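PDB 2PBL: putative esterase/lipase/thioesterase, which is probably an alpha/beta hydrolase that cleaves ester or thioester bonds, its natural substrate being undetermined. Local coordinates for residues L4-A7 and A12-E15; D6-G11 and G71-A76; P99-C104 and S110-Q115; P165-S170 and K240-V245. All coordinates share one frame; numbering follows the deposited sequence.

Contact 1: L4-A7 and A12-E15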
loop_
_atom_site.group_PDB
_atom_site.type_symbol
_atom_site.label_atom_id
_atom_site.label_comp_id
_atom_site.label_asym_id
_atom_site.label_seq_id
_atom_site.Cartn_x
_atom_site.Cartn_y
_atom_site.Cartn_z
ATOM N N LEU A 4 -10.648 19.181 -8.927
ATOM C CA LEU A 4 -10.193 18.563 -7.678
ATOM C C LEU A 4 -8.702 18.435 -7.513
ATOM O O LEU A 4 -8.225 17.740 -6.625
ATOM C CB LEU A 4 -10.874 17.206 -7.523
ATOM C CG LEU A 4 -12.395 17.267 -7.476
ATOM C CD1 LEU A 4 -13.035 15.883 -7.204
ATOM C CD2 LEU A 4 -12.866 18.281 -6.416
ATOM N N ASP A 5 -7.934 19.140 -8.329
ATOM C CA ASP A 5 -6.510 19.090 -8.192
ATOM C C ASP A 5 -6.040 19.506 -6.812
ATOM O O ASP A 5 -5.213 18.831 -6.205
ATOM C CB ASP A 5 -5.832 19.977 -9.252
ATOM C CG ASP A 5 -5.863 19.354 -10.617
ATOM O OD1 ASP A 5 -6.359 18.214 -10.729
ATOM O OD2 ASP A 5 -5.383 19.992 -11.567
ATOM N N ASP A 6 -6.537 20.644 -6.340
ATOM C CA ASP A 6 -6.084 21.155 -5.047
ATOM C C ASP A 6 -6.490 20.212 -3.894
ATOM O O ASP A 6 -5.715 20.012 -2.972
ATOM C CB ASP A 6 -6.649 22.550 -4.775
ATOM C CG ASP A 6 -6.166 23.116 -3.451
ATOM O OD1 ASP A 6 -4.942 23.274 -3.258
ATOM O OD2 ASP A 6 -7.022 23.393 -2.603
ATOM N N ALA A 7 -7.710 19.675 -3.966
ATOM C CA ALA A 7 -8.268 18.735 -2.981
ATOM C C ALA A 7 -7.398 17.473 -2.804
ATOM O O ALA A 7 -7.177 17.016 -1.680
ATOM C CB ALA A 7 -9.658 18.353 -3.378
ATOM N N ALA A 12 1.543 20.157 -1.154
ATOM C CA ALA A 12 1.272 21.595 -1.021
ATOM C C ALA A 12 0.821 22.011 0.365
ATOM O O ALA A 12 0.942 23.184 0.708
ATOM C CB ALA A 12 0.218 22.029 -2.025
ATOM N N TYR A 13 0.292 21.060 1.137
ATOM C CA TYR A 13 -0.215 21.300 2.485
ATOM C C TYR A 13 0.594 20.674 3.594
ATOM O O TYR A 13 0.169 20.689 4.746
ATOM C CB TYR A 13 -1.652 20.801 2.575
ATOM C CG TYR A 13 -2.521 21.610 1.694
ATOM C CD1 TYR A 13 -3.037 22.818 2.146
ATOM C CD2 TYR A 13 -2.761 21.233 0.384
ATOM C CE1 TYR A 13 -3.818 23.607 1.333
ATOM C CE2 TYR A 13 -3.532 22.018 -0.449
ATOM C CZ TYR A 13 -4.064 23.211 0.042
ATOM O OH TYR A 13 -4.839 24.025 -0.751
ATOM N N ILE A 14 1.768 20.162 3.270
ATOM C CA ILE A 14 2.587 19.499 4.248
ATOM C C ILE A 14 3.882 20.267 4.378
ATOM O O ILE A 14 4.610 20.454 3.395
ATOM C CB ILE A 14 2.849 18.021 3.807
ATOM C CG1 ILE A 14 1.546 17.212 3.871
ATOM C CG2 ILE A 14 3.876 17.385 4.687
ATOM C CD1 ILE A 14 1.665 15.861 3.159
ATOM N N GLU A 15 4.171 20.716 5.598
ATOM C CA GLU A 15 5.405 21.455 5.828
ATOM C C GLU A 15 6.559 20.462 5.666
ATOM O O GLU A 15 6.544 19.332 6.219
ATOM C CB GLU A 15 5.458 22.167 7.211
ATOM C CG GLU A 15 6.032 21.309 8.385
ATOM C CD GLU A 15 6.120 22.044 9.725
ATOM O OE1 GLU A 15 5.840 23.272 9.767
ATOM O OE2 GLU A 15 6.478 21.373 10.735
#
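D6 and Y13 account for the whole contact between residues 4-7 and 12-15, and hydrogen bonding is its main component. The Y13 hydroxyl donates to the D6 carboxylate, with OH 2.6 Å from OD1, a usual length for a phenol and a carboxylate. The lone pair used is the syn one, on the side of the second oxygen; hence D6 OD2 also lies only 2.9 Å from Y13 OH, although the bond goes to OD1. D6 CG stands anti to its own backbone N (chi1 -179°), and this rotation carries the carboxylate nearer to Y13 than the direction of its CB alone would.

Van der Waals contact is limited to the ring edge. OD1 of D6 sits in the plane of the Y13 ring, 3.4 Å from CE2, while the carboxylate plane is turned 59° from the ring and the two side chains cross at about a right angle. Both residues are exposed, and the buried surface amounts to just 97 Å².

Charge enters through R216, which makes a cation-pi contact with Y13 and donates from NH1 to D6 O.

The contact ties together two parts of the N-terminal loop ahead of helix 20-35, and R216, just ahead of helix 217-230, anchors it to that part of the fold.

Contact 2: D6-G11 and G71-A76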
loop_
_atom_site.group_PDB
_atom_site.type_symbol
_atom_site.label_atom_id
_atom_site.label_comp_id
_atom_site.label_asym_id
_atom_site.label_seq_id
_atom_site.Cartn_x
_atom_site.Cartn_y
_atom_site.Cartn_z
ATOM N N ASP A 6 -6.537 20.644 -6.340
ATOM C CA ASP A 6 -6.084 21.155 -5.047
ATOM C C ASP A 6 -6.490 20.212 -3.894
ATOM O O ASP A 6 -5.715 20.012 -2.972
ATOM C CB ASP A 6 -6.649 22.550 -4.775
ATOM C CG ASP A 6 -6.166 23.116 -3.451
ATOM O OD1 ASP A 6 -4.942 23.274 -3.258
ATOM O OD2 ASP A 6 -7.022 23.393 -2.603
ATOM N N ALA A 7 -7.710 19.675 -3.966
ATOM C CA ALA A 7 -8.268 18.735 -2.981
ATOM C C ALA A 7 -7.398 17.473 -2.804
ATOM O O ALA A 7 -7.177 17.016 -1.680
ATOM C CB ALA A 7 -9.658 18.353 -3.378
ATOM N N TYR A 8 -6.866 16.947 -3.912
ATOM C CA TYR A 8 -5.996 15.762 -3.870
ATOM C C TYR A 8 -4.481 16.038 -3.761
ATOM O O TYR A 8 -3.655 15.123 -3.773
ATOM C CB TYR A 8 -6.357 14.826 -5.052
ATOM C CG TYR A 8 -7.610 14.111 -4.729
ATOM C CD1 TYR A 8 -8.864 14.652 -5.063
ATOM C CD2 TYR A 8 -7.580 12.917 -4.005
ATOM C CE1 TYR A 8 -10.039 14.021 -4.714
ATOM C CE2 TYR A 8 -8.743 12.289 -3.666
ATOM C CZ TYR A 8 -9.979 12.841 -4.010
ATOM O OH TYR A 8 -11.153 12.242 -3.636
ATOM N N ALA A 9 -4.107 17.309 -3.616
ATOM C CA ALA A 9 -2.716 17.670 -3.523
ATOM C C ALA A 9 -2.319 17.519 -2.068
ATOM O O ALA A 9 -2.905 18.189 -1.206
ATOM C CB ALA A 9 -2.518 19.109 -4.005
ATOM N N ASN A 10 -1.366 16.631 -1.784
ATOM C CA ASN A 10 -0.873 16.445 -0.428
ATOM C C ASN A 10 0.291 17.353 -0.074
ATOM O O ASN A 10 0.219 18.116 0.889
ATOM C CB ASN A 10 -0.506 14.973 -0.192
ATOM C CG ASN A 10 -1.724 14.050 -0.266
ATOM O OD1 ASN A 10 -2.720 14.227 0.464
ATOM N ND2 ASN A 10 -1.653 13.055 -1.174
ATOM N N GLY A 11 1.366 17.243 -0.847
ATOM C CA GLY A 11 2.584 18.030 -0.649
ATOM C C GLY A 11 2.423 19.515 -0.396
ATOM O O GLY A 11 3.059 20.051 0.491
ATOM N N GLY A 71 2.877 4.063 -2.180
ATOM C CA GLY A 71 2.062 4.983 -2.912
ATOM C C GLY A 71 2.839 5.879 -3.884
ATOM O O GLY A 71 4.016 5.629 -4.225
ATOM N N GLY A 72 2.163 6.958 -4.273
ATOM C CA GLY A 72 2.635 7.854 -5.324
ATOM C C GLY A 72 1.664 8.042 -6.488
ATOM O O GLY A 72 2.103 8.396 -7.602
ATOM N N TYR A 73 0.362 7.826 -6.216
ATOM C CA TYR A 73 -0.734 8.009 -7.135
ATOM C C TYR A 73 -0.505 7.176 -8.389
ATOM O O TYR A 73 -0.718 7.661 -9.470
ATOM C CB TYR A 73 -0.943 9.501 -7.485
ATOM C CG TYR A 73 -1.762 10.318 -6.464
ATOM C CD1 TYR A 73 -3.108 10.072 -6.293
ATOM C CD2 TYR A 73 -1.208 11.376 -5.778
ATOM C CE1 TYR A 73 -3.859 10.809 -5.418
ATOM C CE2 TYR A 73 -1.948 12.122 -4.892
ATOM C CZ TYR A 73 -3.277 11.841 -4.726
ATOM O OH TYR A 73 -4.032 12.587 -3.854
ATOM N N TRP A 74 0.066 5.976 -8.228
ATOM C CA TRP A 74 0.303 5.064 -9.361
ATOM C C TRP A 74 1.168 5.663 -10.494
ATOM O O TRP A 74 1.141 5.165 -11.621
ATOM C CB TRP A 74 -1.057 4.673 -9.956
ATOM C CG TRP A 74 -2.095 4.113 -9.050
ATOM C CD1 TRP A 74 -2.191 2.814 -8.611
ATOM C CD2 TRP A 74 -3.223 4.796 -8.497
ATOM N NE1 TRP A 74 -3.292 2.659 -7.822
ATOM C CE2 TRP A 74 -3.938 3.864 -7.721
ATOM C CE3 TRP A 74 -3.696 6.113 -8.568
ATOM C CZ2 TRP A 74 -5.102 4.204 -7.044
ATOM C CZ3 TRP A 74 -4.850 6.442 -7.909
ATOM C CH2 TRP A 74 -5.544 5.497 -7.154
HETATM N N MSE A 75 1.903 6.751 -10.214
HETATM C CA MSE A 75 2.698 7.438 -11.236
HETATM C C MSE A 75 4.135 7.804 -10.817
HETATM O O MSE A 75 4.894 8.389 -11.619
HETATM C CB MSE A 75 1.932 8.669 -11.683
HETATM C CG MSE A 75 1.745 9.693 -10.608
HETATM SE SE MSE A 75 0.829 11.265 -11.336
HETATM C CE MSE A 75 -0.646 10.591 -11.932
ATOM N N ALA A 76 4.534 7.446 -9.590
ATOM C CA ALA A 76 5.873 7.757 -9.082
ATOM C C ALA A 76 6.265 6.819 -7.958
ATOM O O ALA A 76 5.430 6.149 -7.399
ATOM C CB ALA A 76 5.950 9.228 -8.584
#
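Y8 and Y73 approach with their CA atoms 9.9 Å apart, Y8 as the third residue of a type I beta turn closed by A9 N to D6 O (3.2 Å), and Y73 with a left-handed backbone (phi 56°, psi 37°) just after G72. The gap is spanned by the Y73 side chain. Its hydroxyl donates to the main-chain carbonyl of Y8, OH to O 2.6 Å, meeting a lone pair in the carbonyl plane at a C=O...O angle of 129°. The same hydroxyl reaches the edge of the Y8 ring, in its plane, lying 3.4 Å from CB and 3.6 Å from CD2 of Y8. The two tyrosine side chains cross at about a right angle, and the far end of Y8 is held separately, by Q222 NE2 on its OH. N10 completes the contact: its amide is nearly parallel to the Y73 ring, and ND2 comes to 3.6 Å from Y73 OH without bonding to it. ND2 hydrogen-bonds an unidentified ligand, probably from the crystallisation liquor. A phenylalanine in place of Y73 would probably leave the Y8 carbonyl without its donor and the turn less firmly fixed. G71 and G72, with the histidine before them, resemble the HGG motif of hormone-sensitive-lipase-like esterases, where this loop lines the oxyanion hole; a similar role here is inferred, and the N-terminal loop packs against Y73.

Contact 3: P99-C104 and S110-Q115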
loop_
_atom_site.group_PDB
_atom_site.type_symbol
_atom_site.label_atom_id
_atom_site.label_comp_id
_atom_site.label_asym_id
_atom_site.label_seq_id
_atom_site.Cartn_x
_atom_site.Cartn_y
_atom_site.Cartn_z
ATOM N N PRO A 99 6.567 -4.758 -3.162
ATOM C CA PRO A 99 6.761 -4.747 -4.608
ATOM C C PRO A 99 6.812 -3.368 -5.234
ATOM O O PRO A 99 6.322 -2.360 -4.660
ATOM C CB PRO A 99 5.483 -5.432 -5.108
ATOM C CG PRO A 99 4.480 -4.953 -4.155
ATOM C CD PRO A 99 5.152 -4.907 -2.804
ATOM N N SER A 100 7.419 -3.350 -6.421
ATOM C CA SER A 100 7.329 -2.259 -7.351
ATOM C C SER A 100 6.252 -2.737 -8.335
ATOM O O SER A 100 5.779 -3.909 -8.279
ATOM C CB SER A 100 8.660 -2.060 -8.088
ATOM O OG SER A 100 9.632 -1.375 -7.325
ATOM N N TYR A 101 5.928 -1.845 -9.245
ATOM C CA TYR A 101 4.925 -2.054 -10.254
ATOM C C TYR A 101 5.099 -0.986 -11.314
ATOM O O TYR A 101 5.692 0.063 -11.036
ATOM C CB TYR A 101 3.555 -1.982 -9.617
ATOM C CG TYR A 101 3.292 -0.781 -8.714
ATOM C CD1 TYR A 101 2.797 0.441 -9.229
ATOM C CD2 TYR A 101 3.494 -0.879 -7.338
ATOM C CE1 TYR A 101 2.556 1.532 -8.383
ATOM C CE2 TYR A 101 3.228 0.196 -6.483
ATOM C CZ TYR A 101 2.779 1.389 -6.998
ATOM O OH TYR A 101 2.544 2.416 -6.109
ATOM N N GLU A 102 4.648 -1.278 -12.525
ATOM C CA GLU A 102 4.660 -0.279 -13.592
ATOM C C GLU A 102 3.685 0.831 -13.234
ATOM O O GLU A 102 2.746 0.647 -12.458
ATOM C CB GLU A 102 4.349 -0.870 -14.943
ATOM C CG GLU A 102 5.374 -1.858 -15.367
ATOM C CD GLU A 102 5.072 -2.387 -16.747
ATOM O OE1 GLU A 102 4.500 -3.464 -16.799
ATOM O OE2 GLU A 102 5.324 -1.677 -17.744
ATOM N N LEU A 103 3.938 1.985 -13.828
ATOM C CA LEU A 103 3.250 3.212 -13.484
ATOM C C LEU A 103 2.459 3.746 -14.645
ATOM O O LEU A 103 2.732 3.427 -15.797
ATOM C CB LEU A 103 4.305 4.244 -13.101
ATOM C CG LEU A 103 5.255 3.889 -11.953
ATOM C CD1 LEU A 103 6.375 4.923 -11.753
ATOM C CD2 LEU A 103 4.455 3.748 -10.677
ATOM N N CYS A 104 1.442 4.530 -14.309
ATOM C CA CYS A 104 0.670 5.216 -15.287
ATOM C C CYS A 104 1.625 6.319 -15.750
ATOM O O CYS A 104 2.393 6.833 -14.920
ATOM C CB CYS A 104 -0.590 5.797 -14.705
ATOM S SG CYS A 104 -1.747 4.594 -13.985
ATOM N N SER A 110 -5.889 -0.588 -13.511
ATOM C CA SER A 110 -6.355 -1.998 -13.486
ATOM C C SER A 110 -5.240 -3.010 -13.737
ATOM O O SER A 110 -5.273 -4.137 -13.226
ATOM C CB SER A 110 -7.507 -2.225 -14.463
ATOM O OG SER A 110 -7.077 -2.057 -15.806
ATOM N N GLU A 111 -4.279 -2.638 -14.572
ATOM C CA GLU A 111 -3.104 -3.486 -14.810
ATOM C C GLU A 111 -2.199 -3.497 -13.589
ATOM O O GLU A 111 -1.546 -4.486 -13.282
ATOM C CB GLU A 111 -2.283 -2.985 -15.998
ATOM C CG GLU A 111 -3.024 -2.950 -17.294
ATOM C CD GLU A 111 -2.142 -2.462 -18.410
ATOM O OE1 GLU A 111 -1.303 -3.264 -18.921
ATOM O OE2 GLU A 111 -2.301 -1.280 -18.754
ATOM N N ILE A 112 -2.109 -2.360 -12.904
ATOM C CA ILE A 112 -1.317 -2.312 -11.687
ATOM C C ILE A 112 -1.881 -3.255 -10.616
ATOM O O ILE A 112 -1.164 -3.975 -9.901
ATOM C CB ILE A 112 -1.204 -0.862 -11.109
ATOM C CG1 ILE A 112 -0.546 0.081 -12.139
ATOM C CG2 ILE A 112 -0.325 -0.904 -9.828
ATOM C CD1 ILE A 112 -0.458 1.522 -11.708
ATOM N N THR A 113 -3.191 -3.227 -10.492
ATOM C CA THR A 113 -3.902 -4.140 -9.604
ATOM C C THR A 113 -3.512 -5.623 -9.879
ATOM O O THR A 113 -3.195 -6.409 -8.945
ATOM C CB THR A 113 -5.422 -3.826 -9.788
ATOM O OG1 THR A 113 -5.653 -2.563 -9.129
ATOM C CG2 THR A 113 -6.266 -4.861 -9.092
ATOM N N GLN A 114 -3.452 -5.969 -11.171
ATOM C CA GLN A 114 -3.110 -7.327 -11.601
ATOM C C GLN A 114 -1.670 -7.628 -11.214
ATOM O O GLN A 114 -1.396 -8.703 -10.734
ATOM C CB GLN A 114 -3.426 -7.549 -13.113
ATOM C CG GLN A 114 -4.857 -7.429 -13.427
ATOM C CD GLN A 114 -5.689 -8.497 -12.780
ATOM O OE1 GLN A 114 -5.310 -9.660 -12.776
ATOM N NE2 GLN A 114 -6.843 -8.110 -12.225
ATOM N N GLN A 115 -0.764 -6.658 -11.369
ATOM C CA GLN A 115 0.625 -6.805 -10.959
ATOM C C GLN A 115 0.814 -7.024 -9.458
ATOM O O GLN A 115 1.603 -7.874 -9.041
ATOM C CB GLN A 115 1.447 -5.596 -11.401
ATOM C CG GLN A 115 1.674 -5.579 -12.890
ATOM C CD GLN A 115 2.441 -4.342 -13.427
ATOM O OE1 GLN A 115 3.128 -3.617 -12.685
ATOM N NE2 GLN A 115 2.349 -4.141 -14.758
#
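Y101, E102 and C104, in the loop that leads from strand 94-99 into helix 109-126, pack on I112 and Q115 of that helix. Q115 grips E102 twice. Extended beyond CG, its side chain brings OE1 to 2.8 Å from the main-chain N of E102, with an N-H...O angle of 158° and the donor in the carbonyl plane. On the other side of the amide, NE2 of Q115 makes a weak bond to E102 OE1, 3.0 Å long and bent to 129°; amide and carboxylate planes differ by only 11°. H51 NE2 also bonds weakly to E102 OE1. This loop and helix belong to the beta-alpha-beta crossover of the alpha/beta hydrolase fold that joins strand 94-99 to strand 131-136, passing strand 64-69. An alanine at Q115 would probably leave E102 N without its acceptor and the E102 carboxylate freer to turn. I112 supplies the apolar half: CG2 lies 3.5 Å from Y101 CD1, and CD1 is 4.0 Å from C104 SG. Between these, E102 O sits 3.4 Å from I112 CG1, buried among hydrocarbon with no polar partner. The Y101 hydroxyl, beyond the helix contact, bonds to the carbonyl of H70.

Contact 4: P165-S170 and K240-V245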
loop_
_atom_site.group_PDB
_atom_site.type_symbol
_atom_site.label_atom_id
_atom_site.label_comp_id
_atom_site.label_asym_id
_atom_site.label_seq_id
_atom_site.Cartn_x
_atom_site.Cartn_y
_atom_site.Cartn_z
ATOM N N PRO A 165 -5.183 -0.588 4.903
ATOM C CA PRO A 165 -4.946 0.470 3.906
ATOM C C PRO A 165 -4.763 1.768 4.639
ATOM O O PRO A 165 -5.618 2.145 5.454
ATOM C CB PRO A 165 -6.283 0.528 3.150
ATOM C CG PRO A 165 -7.003 -0.721 3.516
ATOM C CD PRO A 165 -6.621 -0.963 4.901
ATOM N N ILE A 166 -3.600 2.376 4.442
ATOM C CA ILE A 166 -3.227 3.556 5.137
ATOM C C ILE A 166 -3.500 4.713 4.168
ATOM O O ILE A 166 -2.890 4.795 3.091
ATOM C CB ILE A 166 -1.744 3.503 5.508
ATOM C CG1 ILE A 166 -1.426 2.237 6.348
ATOM C CG2 ILE A 166 -1.382 4.772 6.226
ATOM C CD1 ILE A 166 0.160 1.919 6.453
ATOM N N SER A 167 -4.434 5.585 4.534
ATOM C CA SER A 167 -4.786 6.729 3.704
ATOM C C SER A 167 -5.113 6.271 2.280
ATOM O O SER A 167 -4.573 6.790 1.296
ATOM C CB SER A 167 -3.631 7.716 3.714
ATOM O OG SER A 167 -3.162 7.912 5.055
ATOM N N PRO A 168 -6.059 5.311 2.155
ATOM C CA PRO A 168 -6.365 4.778 0.841
ATOM C C PRO A 168 -7.223 5.663 -0.101
ATOM O O PRO A 168 -7.971 6.565 0.322
ATOM C CB PRO A 168 -7.220 3.551 1.176
ATOM C CG PRO A 168 -7.960 3.996 2.443
ATOM C CD PRO A 168 -6.851 4.664 3.222
ATOM N N LEU A 169 -7.072 5.393 -1.380
ATOM C CA LEU A 169 -8.036 5.862 -2.376
ATOM C C LEU A 169 -9.050 4.722 -2.528
ATOM O O LEU A 169 -8.700 3.650 -3.083
ATOM C CB LEU A 169 -7.337 6.163 -3.687
ATOM C CG LEU A 169 -6.436 7.378 -3.357
ATOM C CD1 LEU A 169 -5.127 7.416 -4.041
ATOM C CD2 LEU A 169 -7.262 8.642 -3.595
ATOM N N SER A 170 -10.302 4.960 -2.119
ATOM C CA SER A 170 -11.346 3.930 -2.135
ATOM C C SER A 170 -12.402 4.079 -3.218
ATOM O O SER A 170 -13.097 3.104 -3.575
ATOM C CB SER A 170 -12.021 3.855 -0.777
ATOM O OG SER A 170 -12.698 5.058 -0.481
ATOM N N LYS A 240 -1.433 13.323 12.293
ATOM C CA LYS A 240 -0.614 12.826 11.184
ATOM C C LYS A 240 -1.058 13.366 9.835
ATOM O O LYS A 240 -2.272 13.603 9.619
ATOM C CB LYS A 240 -0.602 11.307 11.163
ATOM C CG LYS A 240 0.036 10.647 12.370
ATOM C CD LYS A 240 1.502 10.974 12.574
ATOM C CE LYS A 240 2.037 10.311 13.833
ATOM N NZ LYS A 240 3.421 10.784 14.107
ATOM N N HIS A 241 -0.067 13.589 8.947
ATOM C CA HIS A 241 -0.354 14.043 7.587
ATOM C C HIS A 241 -0.038 12.881 6.644
ATOM O O HIS A 241 0.317 11.811 7.090
ATOM C CB HIS A 241 0.355 15.354 7.193
ATOM C CG HIS A 241 1.825 15.346 7.406
ATOM N ND1 HIS A 241 2.681 14.555 6.676
ATOM C CD2 HIS A 241 2.598 16.071 8.240
ATOM C CE1 HIS A 241 3.913 14.742 7.097
ATOM N NE2 HIS A 241 3.892 15.663 8.042
ATOM N N HIS A 242 -0.211 13.086 5.347
ATOM C CA HIS A 242 -0.073 11.989 4.365
ATOM C C HIS A 242 1.295 11.368 4.295
ATOM O O HIS A 242 1.427 10.215 3.889
ATOM C CB HIS A 242 -0.512 12.509 2.971
ATOM C CG HIS A 242 -0.909 11.437 2.004
ATOM N ND1 HIS A 242 -2.015 10.636 2.196
ATOM C CD2 HIS A 242 -0.373 11.062 0.819
ATOM C CE1 HIS A 242 -2.125 9.794 1.186
ATOM N NE2 HIS A 242 -1.161 10.051 0.320
ATOM N N PHE A 243 2.325 12.120 4.658
ATOM C CA PHE A 243 3.679 11.641 4.539
ATOM C C PHE A 243 4.273 11.058 5.791
ATOM O O PHE A 243 5.133 10.217 5.659
ATOM C CB PHE A 243 4.601 12.717 3.972
ATOM C CG PHE A 243 4.261 13.154 2.588
ATOM C CD1 PHE A 243 3.420 12.436 1.762
ATOM C CD2 PHE A 243 4.913 14.253 2.056
ATOM C CE1 PHE A 243 3.145 12.885 0.493
ATOM C CE2 PHE A 243 4.651 14.688 0.773
ATOM C CZ PHE A 243 3.780 14.005 -0.005
ATOM N N ASN A 244 3.861 11.471 6.991
ATOM C CA ASN A 244 4.410 10.846 8.204
ATOM C C ASN A 244 3.497 9.795 8.862
ATOM O O ASN A 244 3.891 9.163 9.873
ATOM C CB ASN A 244 4.901 11.869 9.249
ATOM C CG ASN A 244 3.828 12.687 9.821
ATOM O OD1 ASN A 244 2.658 12.607 9.426
ATOM N ND2 ASN A 244 4.214 13.529 10.802
ATOM N N VAL A 245 2.298 9.616 8.310
ATOM C CA VAL A 245 1.316 8.606 8.773
ATOM C C VAL A 245 1.910 7.193 8.739
ATOM O O VAL A 245 1.632 6.391 9.614
ATOM C CB VAL A 245 -0.023 8.665 7.961
ATOM C CG1 VAL A 245 0.137 8.244 6.521
ATOM C CG2 VAL A 245 -1.090 7.815 8.624
#
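S167 and V245 bury the most surface here, followed by I166, and all three are enclosed in the protein interior. S167 directly follows strand 160-166 and has a left-handed backbone (phi 52°, psi 54°), and its CB points toward the 240-245 loop. That CB rests 3.6 Å from CE1 and 3.7 Å from ND1 of H242. The imidazole is met neither squarely on a face nor at its edge by this carbon, whereas the carbonyl O of S167 lies in the ring plane at the edge.

V245 fills the space beside the serine. Its CG1, placed between the backbone N and the carbonyl carbon (chi1 67°), reaches 3.6 Å from S167 OG and 3.8 Å from I166 CG2, while CG2 of V245 touches that same I166 methyl at 3.9 Å. The isoleucine and valine side chains run alongside each other in opposite senses. The loop carrying V245 is pinned internally: V245 N bonds to H241 O, and H241 N donates to N244 OD1 over 2.9 Å.

The segments meet by van der Waals contact alone, and the polar groups of S167 and H242 are bonded elsewhere. H242 bonds E215 through ND1 and S137 through NE2, consistent with a Ser-His-Glu triad, and S167 OG holds the other E215 oxygen. S167 thus seems to act as a second-shell residue, fixing the acid while its CB braces the histidine.

How the contacts relate
Contacts 1 and 2 start from the same N-terminal stretch, sharing D6 and A7, with centres about 9 Å apart. Both reach contact 4: I14 CG2 of contact 1 packs on H241 CE1 at 3.6 Å, and N10 ND2 of contact 2 lies 3.1 Å from H242 CD2. N10 and H242 each come within about 3 Å of the unidentified ligand, so contacts 2 and 4 flank the probable active-site pocket. Contact 3 stands apart, its centre about 19 Å from that of contact 4, on the opposite side of the chain's centre. It joins the site through contact 2, where W74 O and C104 N, 2.8 Å apart, probably hydrogen-bond.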